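PDB 3GO9: insulinase family protease from Yersinia pestis, which probably hydrolyses peptides, as a predicted protease of the insulinase (M16) family. Local coordinates for residues P170-Y174 with V257-N261; R175-L181 with A247-L252. One frame throughout, in Å; residues are numbered along the deposited sequence.

Contact 1 (P170-Y174 with V257-N261); sequences PWWRY and VSLMN
A short helix from the N-terminal M16 region here lies against one face of a mixed β-sheet in the second half of the chain, at the sheet's border strand. Strand 257-261 pairs in parallel with strand 440-446 and stays extended, so that Val257 and Leu259 point at the helix while Ser258 is out of reach. The axes of helix 170-174 and the strand approach to 8.8 Å, with 138° between their N-to-C directions; the closest CA atoms, Pro170 and Asn261, are 6.4 Å apart. A regular helical turn, closed by Tyr174 N to Pro170 O at 2.9 Å, offers a shallow hollow to the strand. Leu259, in its m,t rotamer, is the bump that fills it: its CD1 lies 3.9 Å from Trp171 CA, 4.1 Å from Tyr174 CB and 4.1 Å from Trp171 CE3, where it meets the indole at its edge. The t rotamer of Trp171 also carries its ring onto Val442 and Met444 of strand 440-446, which extends the same apolar surface. Tyr174, likewise t, presents a ring face to Val257 CG1, and its CE1 is 4.0 Å from Val257 CG2. No hydrogen bond crosses the interface. Selenomethionine Met260 starts away from the helix but curls back, its CE 4.2 Å from Pro170 CG; that same CG fits tightly against the backbone, 3.2 Å from Met260 O.

Contact 2 (R175-L181 with A247-L252); sequences RLKGSSL and ATLAPL
A type II β-turn followed by an ST turn, in the loop after helix 170-175, runs antiparallel to the extended loop between helix 222-233 and strand 257-261, tying the insulinase region to the M16 inactive-domain region. CA pairs are Arg175-Leu252 (6.9 Å), Ser179-Leu249 (5.0 Å) and Leu181-Ala247 (6.9 Å). Arg175, chi1 t and chi2 p, bends its guanidinium over the linker: NH1 and NH2 each donate to Ala250 O at 2.7 Å, while Leu249 CB and Leu252 N cover opposite faces. Asp274 of strand 267-276 forms a salt bridge with Arg175 NH2 and accepts a hydrogen bond from Leu252 N. The turn, Leu176 to Ser179, is closed by Ser179 N to Leu176 O at 3.0 Å. Water 1 bonds to Arg175 O (2.7 Å), Lys177 O (2.8 Å) and Ala250 N (2.9 Å), joining turn to linker. Gly178 has phi 86° and psi -1°; a β-carbon there would press on the Lys177 carbonyl and come close to Ala250 CB. Ser179, chi1 p, donates OG to Leu176 O at 2.7 Å and accepts from Leu181 N at 3.1 Å. Leu181 finishes the run with CD2 3.8 Å from Ala247 CB.

How the contacts relate
Both contacts join helix 170-175 and the loop after it to the border strand 257-261 and the loop leading into it, with contact 2 nested within the loop that contact 1 closes. Contact 1 is a surface contact of helix on strand, without a hydrogen bond and mostly apolar, burying 286 Å². Contact 2, partly buried and nearer the centre of the chain, covers 505 Å² between irregular segments, and holds them with arginine, water and carbonyl chemistry as well as leucines. They meet directly: Leu252 CD1 packs 3.9 Å from Trp171 CH2 and 4.0 Å from Tyr174 CE2, while Trp172 CH2 lies 4.1 Å from Leu249 CD2.

Contact 1 (P170-Y174 with V257-N261)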
ATOM      1  N   PRO A 170     -17.151   6.469  -5.374  1.00 18.86           N
ATOM      2  CA  PRO A 170     -17.687   7.527  -4.490  1.00 18.40           C
ATOM      3  C   PRO A 170     -17.045   7.634  -3.088  1.00 16.09           C
ATOM      4  O   PRO A 170     -16.889   8.752  -2.553  1.00 17.02           O
ATOM      5  CB  PRO A 170     -19.162   7.146  -4.358  1.00 19.04           C
ATOM      6  CG  PRO A 170     -19.476   6.516  -5.719  1.00 21.46           C
ATOM      7  CD  PRO A 170     -18.228   5.782  -6.122  1.00 19.85           C
ATOM      8  N   TRP A 171     -16.618   6.521  -2.532  1.00 15.27           N
ATOM      9  CA  TRP A 171     -15.824   6.557  -1.304  1.00 15.16           C
ATOM     10  C   TRP A 171     -14.554   7.429  -1.440  1.00 14.99           C
ATOM     11  O   TRP A 171     -14.221   8.226  -0.565  1.00 12.86           O
ATOM     12  CB  TRP A 171     -15.422   5.171  -0.839  1.00 15.16           C
ATOM     13  CG  TRP A 171     -14.328   5.170   0.129  1.00 15.80           C
ATOM     14  CD1 TRP A 171     -13.064   4.763  -0.111  1.00 19.74           C
ATOM     15  CD2 TRP A 171     -14.331   5.681   1.486  1.00 15.01           C
ATOM     16  NE1 TRP A 171     -12.284   4.961   0.983  1.00 20.13           N
ATOM     17  CE2 TRP A 171     -13.032   5.502   1.989  1.00 17.80           C
ATOM     18  CE3 TRP A 171     -15.294   6.266   2.305  1.00 17.14           C
ATOM     19  CZ2 TRP A 171     -12.662   5.881   3.277  1.00 18.57           C
ATOM     20  CZ3 TRP A 171     -14.927   6.640   3.633  1.00 18.21           C
ATOM     21  CH2 TRP A 171     -13.610   6.440   4.086  1.00 19.90           C
ATOM     22  N   TRP A 172     -13.799   7.214  -2.512  1.00 14.04           N
ATOM     23  CA  TRP A 172     -12.614   8.014  -2.719  1.00 13.12           C
ATOM     24  C   TRP A 172     -12.916   9.494  -2.911  1.00 12.26           C
ATOM     25  O   TRP A 172     -12.232  10.323  -2.289  1.00 13.25           O
ATOM     26  CB  TRP A 172     -11.745   7.410  -3.852  1.00 13.78           C
ATOM     27  CG  TRP A 172     -10.397   8.087  -3.937  1.00 13.55           C
ATOM     28  CD1 TRP A 172      -9.909   8.778  -4.991  1.00 12.34           C
ATOM     29  CD2 TRP A 172      -9.378   8.126  -2.913  1.00 12.58           C
ATOM     30  NE1 TRP A 172      -8.648   9.269  -4.692  1.00 11.70           N
ATOM     31  CE2 TRP A 172      -8.297   8.879  -3.429  1.00 12.97           C
ATOM     32  CE3 TRP A 172      -9.271   7.605  -1.629  1.00 13.67           C
ATOM     33  CZ2 TRP A 172      -7.156   9.130  -2.692  1.00 14.52           C
ATOM     34  CZ3 TRP A 172      -8.103   7.839  -0.906  1.00 14.17           C
ATOM     35  CH2 TRP A 172      -7.083   8.604  -1.429  1.00 14.00           C
ATOM     36  N   ARG A 173     -13.952   9.807  -3.667  1.00 11.65           N
ATOM     37  CA  ARG A 173     -14.429  11.185  -3.851  1.00 12.62           C
ATOM     38  C   ARG A 173     -14.765  11.815  -2.520  1.00 12.32           C
ATOM     39  O   ARG A 173     -14.354  12.943  -2.238  1.00 14.09           O
ATOM     40  CB  ARG A 173     -15.636  11.284  -4.789  1.00 13.09           C
ATOM     41  CG  ARG A 173     -15.348  10.880  -6.207  1.00 15.54           C
ATOM     42  CD  ARG A 173     -14.172  11.637  -6.775  1.00 16.95           C
ATOM     43  NE  ARG A 173     -13.936  11.277  -8.158  1.00 18.83           N
ATOM     44  CZ  ARG A 173     -12.860  11.625  -8.846  1.00 18.62           C
ATOM     45  NH1 ARG A 173     -11.906  12.377  -8.282  1.00 22.50           N
ATOM     46  NH2 ARG A 173     -12.757  11.224 -10.122  1.00 16.54           N
ATOM     47  N   TYR A 174     -15.395  11.060  -1.646  1.00 12.92           N
ATOM     48  CA  TYR A 174     -15.679  11.583  -0.291  1.00 11.44           C
ATOM     49  C   TYR A 174     -14.406  11.794   0.508  1.00 11.61           C
ATOM     50  O   TYR A 174     -14.177  12.860   1.073  1.00 11.04           O
ATOM     51  CB  TYR A 174     -16.622  10.608   0.437  1.00 11.62           C
ATOM     52  CG  TYR A 174     -16.985  11.069   1.818  1.00 11.71           C
ATOM     53  CD1 TYR A 174     -17.864  12.139   2.017  1.00 12.64           C
ATOM     54  CD2 TYR A 174     -16.434  10.505   2.919  1.00 12.33           C
ATOM     55  CE1 TYR A 174     -18.223  12.576   3.287  1.00 12.21           C
ATOM     56  CE2 TYR A 174     -16.765  10.961   4.214  1.00 12.67           C
ATOM     57  CZ  TYR A 174     -17.648  11.996   4.384  1.00 14.90           C
ATOM     58  OH  TYR A 174     -17.954  12.452   5.645  1.00 16.01           O
ATOM     59  N   VAL A 257     -22.319   9.055   7.023  1.00 15.79           N
ATOM     60  CA  VAL A 257     -22.587   9.402   5.639  1.00 16.86           C
ATOM     61  C   VAL A 257     -23.081   8.205   4.860  1.00 17.24           C
ATOM     62  O   VAL A 257     -22.676   7.091   5.118  1.00 15.12           O
ATOM     63  CB  VAL A 257     -21.345   9.964   5.002  1.00 17.22           C
ATOM     64  CG1 VAL A 257     -20.244   8.917   4.955  1.00 15.59           C
ATOM     65  CG2 VAL A 257     -21.669  10.532   3.629  1.00 19.42           C
ATOM     66  N   SER A 258     -23.972   8.469   3.905  1.00 17.66           N
ATOM     67  CA  SER A 258     -24.390   7.452   2.946  1.00 19.08           C
ATOM     68  C   SER A 258     -23.796   7.834   1.588  1.00 19.27           C
ATOM     69  O   SER A 258     -23.821   8.997   1.197  1.00 20.04           O
ATOM     70  CB  SER A 258     -25.931   7.332   2.876  1.00 20.06           C
ATOM     71  OG  SER A 258     -26.338   6.396   1.844  1.00 23.16           O
ATOM     72  N   LEU A 259     -23.247   6.850   0.908  1.00 19.91           N
ATOM     73  CA  LEU A 259     -22.637   7.052  -0.407  1.00 21.59           C
ATOM     74  C   LEU A 259     -23.251   6.046  -1.317  1.00 24.95           C
ATOM     75  O   LEU A 259     -23.122   4.830  -1.062  1.00 25.64           O
ATOM     76  CB  LEU A 259     -21.143   6.836  -0.329  1.00 20.67           C
ATOM     77  CG  LEU A 259     -20.462   7.758   0.679  1.00 17.82           C
ATOM     78  CD1 LEU A 259     -19.013   7.360   0.844  1.00 15.79           C
ATOM     79  CD2 LEU A 259     -20.500   9.222   0.351  1.00 17.10           C
HETATM   80  N   MSE A 260     -23.929   6.537  -2.371  1.00 27.55           N
HETATM   81  CA  MSE A 260     -24.465   5.649  -3.411  0.60 28.37           C
HETATM   82  C   MSE A 260     -23.335   5.149  -4.258  1.00 29.18           C
HETATM   83  O   MSE A 260     -22.472   5.927  -4.663  1.00 29.88           O
HETATM   84  CB  MSE A 260     -25.442   6.330  -4.367  0.60 28.58           C
HETATM   85  CG  MSE A 260     -25.806   5.418  -5.566  0.60 28.56           C
HETATM   86 SE   MSE A 260     -24.879   5.661  -7.284  0.36 29.34          SE
HETATM   87  CE  MSE A 260     -23.076   5.005  -7.295  0.60 27.39           C
ATOM     88  N   ASN A 261     -23.367   3.863  -4.551  1.00 30.65           N
ATOM     89  CA  ASN A 261     -22.346   3.199  -5.297  1.00 31.26           C
ATOM     90  C   ASN A 261     -22.986   2.345  -6.399  1.00 32.58           C
ATOM     91  O   ASN A 261     -23.907   1.572  -6.142  1.00 32.62           O
ATOM     92  CB  ASN A 261     -21.567   2.352  -4.338  1.00 30.12           C
ATOM     93  CG  ASN A 261     -20.469   1.601  -5.007  1.00 31.25           C
ATOM     94  OD1 ASN A 261     -20.385   1.543  -6.247  1.00 34.84           O
ATOM     95  ND2 ASN A 261     -19.624   0.978  -4.198  1.00 34.47           N
TER

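Contact 2 (R175-L181 with A247-L252)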
ATOM      1  N   ARG A 175     -13.547  10.773   0.525  1.00  9.14           N
ATOM      2  CA  ARG A 175     -12.366  10.803   1.322  1.00 10.82           C
ATOM      3  C   ARG A 175     -11.385  11.896   0.937  1.00 11.04           C
ATOM      4  O   ARG A 175     -10.700  12.417   1.810  1.00 12.01           O
ATOM      5  CB  ARG A 175     -11.668   9.430   1.327  1.00 10.25           C
ATOM      6  CG  ARG A 175     -10.557   9.267   2.336  1.00 11.40           C
ATOM      7  CD  ARG A 175     -11.053   9.247   3.756  1.00 15.25           C
ATOM      8  NE  ARG A 175      -9.998   9.428   4.769  1.00 15.44           N
ATOM      9  CZ  ARG A 175      -9.468  10.602   5.125  1.00 15.38           C
ATOM     10  NH1 ARG A 175      -9.798  11.731   4.502  1.00 13.13           N
ATOM     11  NH2 ARG A 175      -8.557  10.630   6.077  1.00 15.55           N
ATOM     12  N   LEU A 176     -11.359  12.245  -0.354  1.00 10.79           N
ATOM     13  CA  LEU A 176     -10.519  13.299  -0.916  1.00 12.35           C
ATOM     14  C   LEU A 176     -10.899  14.711  -0.434  1.00 12.76           C
ATOM     15  O   LEU A 176     -10.129  15.666  -0.572  1.00 13.58           O
ATOM     16  CB  LEU A 176     -10.680  13.300  -2.419  1.00 13.63           C
ATOM     17  CG  LEU A 176      -9.921  12.284  -3.250  1.00 15.11           C
ATOM     18  CD1 LEU A 176     -10.384  12.375  -4.712  1.00 14.32           C
ATOM     19  CD2 LEU A 176      -8.422  12.576  -3.171  1.00 17.84           C
ATOM     20  N   LYS A 177     -12.116  14.885   0.071  1.00 12.85           N
ATOM     21  CA  LYS A 177     -12.558  16.268   0.402  1.00 13.02           C
ATOM     22  C   LYS A 177     -11.639  16.899   1.471  1.00 11.99           C
ATOM     23  O   LYS A 177     -11.238  16.272   2.484  1.00 13.23           O
ATOM     24  CB  LYS A 177     -14.010  16.306   0.828  1.00 14.15           C
ATOM     25  CG  LYS A 177     -15.003  15.937  -0.233  1.00 16.53           C
ATOM     26  CD  LYS A 177     -16.396  15.954   0.284  1.00 19.90           C
ATOM     27  CE  LYS A 177     -17.408  15.906  -0.880  1.00 23.67           C
ATOM     28  NZ  LYS A 177     -18.769  15.559  -0.390  1.00 23.64           N
ATOM     29  N   GLY A 178     -11.223  18.123   1.193  1.00 13.04           N
ATOM     30  CA  GLY A 178     -10.367  18.864   2.099  1.00 13.70           C
ATOM     31  C   GLY A 178      -8.907  18.600   1.922  1.00 14.30           C
ATOM     32  O   GLY A 178      -8.098  19.194   2.656  1.00 16.05           O
ATOM     33  N   SER A 179      -8.546  17.716   0.980  1.00 13.47           N
ATOM     34  CA  SER A 179      -7.149  17.392   0.735  1.00 13.07           C
ATOM     35  C   SER A 179      -6.566  18.235  -0.376  1.00 13.12           C
ATOM     36  O   SER A 179      -7.296  18.892  -1.117  1.00 15.23           O
ATOM     37  CB  SER A 179      -6.958  15.910   0.314  1.00 12.07           C
ATOM     38  OG  SER A 179      -7.471  15.761  -0.976  1.00 13.19           O
ATOM     39  N   SER A 180      -5.263  18.123  -0.533  1.00 13.76           N
ATOM     40  CA  SER A 180      -4.543  18.767  -1.637  1.00 15.08           C
ATOM     41  C   SER A 180      -4.597  17.975  -2.927  1.00 15.29           C
ATOM     42  O   SER A 180      -3.956  18.373  -3.894  1.00 16.52           O
ATOM     43  CB  SER A 180      -3.068  18.961  -1.271  1.00 16.66           C
ATOM     44  OG  SER A 180      -2.360  17.745  -1.305  1.00 21.07           O
ATOM     45  N   LEU A 181      -5.326  16.868  -2.913  1.00 13.61           N
ATOM     46  CA  LEU A 181      -5.361  15.942  -4.046  1.00 13.45           C
ATOM     47  C   LEU A 181      -6.506  16.263  -4.990  1.00 12.92           C
ATOM     48  O   LEU A 181      -6.602  15.709  -6.094  1.00 13.20           O
ATOM     49  CB  LEU A 181      -5.492  14.530  -3.544  1.00 13.34           C
ATOM     50  CG  LEU A 181      -4.444  14.056  -2.519  1.00 14.47           C
ATOM     51  CD1 LEU A 181      -4.619  12.555  -2.311  1.00 11.31           C
ATOM     52  CD2 LEU A 181      -3.103  14.464  -2.979  1.00 15.72           C
ATOM     53  N   ALA A 247       1.647  13.133  -0.989  1.00 22.26           N
ATOM     54  CA  ALA A 247       0.202  13.184  -1.015  1.00 21.20           C
ATOM     55  C   ALA A 247      -0.242  12.991   0.458  1.00 22.96           C
ATOM     56  O   ALA A 247       0.135  12.007   1.090  1.00 22.54           O
ATOM     57  CB  ALA A 247      -0.338  12.097  -1.865  1.00 21.93           C
ATOM     58  N   THR A 248      -1.070  13.921   0.938  1.00 22.94           N
ATOM     59  CA  THR A 248      -1.684  13.879   2.293  1.00 23.68           C
ATOM     60  C   THR A 248      -3.233  14.138   2.298  1.00 22.19           C
ATOM     61  O   THR A 248      -3.768  15.044   1.633  1.00 22.12           O
ATOM     62  CB  THR A 248      -1.089  14.969   3.162  1.00 24.04           C
ATOM     63  OG1 THR A 248      -1.428  16.240   2.617  1.00 27.72           O
ATOM     64  CG2 THR A 248       0.445  14.781   3.236  1.00 26.08           C
ATOM     65  N   LEU A 249      -3.919  13.337   3.107  1.00 21.18           N
ATOM     66  CA  LEU A 249      -5.396  13.460   3.254  1.00 19.34           C
ATOM     67  C   LEU A 249      -5.774  14.292   4.474  1.00 18.18           C
ATOM     68  O   LEU A 249      -5.019  14.325   5.438  1.00 18.99           O
ATOM     69  CB  LEU A 249      -5.971  12.088   3.410  1.00 19.39           C
ATOM     70  CG  LEU A 249      -6.010  11.166   2.208  1.00 20.28           C
ATOM     71  CD1 LEU A 249      -6.405   9.760   2.616  1.00 21.71           C
ATOM     72  CD2 LEU A 249      -7.005  11.753   1.197  1.00 17.89           C
ATOM     73  N   ALA A 250      -6.913  14.983   4.444  1.00 15.66           N
ATOM     74  CA  ALA A 250      -7.461  15.604   5.663  1.00 14.77           C
ATOM     75  C   ALA A 250      -8.022  14.494   6.575  1.00 13.96           C
ATOM     76  O   ALA A 250      -8.272  13.330   6.134  1.00 13.09           O
ATOM     77  CB  ALA A 250      -8.536  16.548   5.318  1.00 16.61           C
ATOM     78  N   PRO A 251      -8.251  14.814   7.847  1.00 12.82           N
ATOM     79  CA  PRO A 251      -8.861  13.792   8.710  1.00 12.83           C
ATOM     80  C   PRO A 251     -10.263  13.446   8.210  1.00 11.72           C
ATOM     81  O   PRO A 251     -10.951  14.278   7.613  1.00 11.76           O
ATOM     82  CB  PRO A 251      -8.973  14.503  10.067  1.00 13.41           C
ATOM     83  CG  PRO A 251      -7.923  15.603  10.000  1.00 14.23           C
ATOM     84  CD  PRO A 251      -7.913  16.040   8.579  1.00 14.62           C
ATOM     85  N   LEU A 252     -10.657  12.194   8.419  1.00 12.24           N
ATOM     86  CA  LEU A 252     -12.010  11.769   8.134  1.00 12.01           C
ATOM     87  C   LEU A 252     -12.994  12.503   9.016  1.00 11.55           C
ATOM     88  O   LEU A 252     -12.869  12.457  10.234  1.00 12.73           O
ATOM     89  CB  LEU A 252     -12.133  10.287   8.365  1.00 12.24           C
ATOM     90  CG  LEU A 252     -13.453   9.639   7.983  1.00 12.56           C
ATOM     91  CD1 LEU A 252     -13.739   9.555   6.469  1.00 15.73           C
ATOM     92  CD2 LEU A 252     -13.440   8.236   8.587  1.00 14.49           C
TER
HETATM   93  O   HOH W   1      -9.094  14.445   2.638  1.00 12.56           O
HETATM   94  O   HOH W   2     -12.251  14.980   4.587  1.00 32.32           O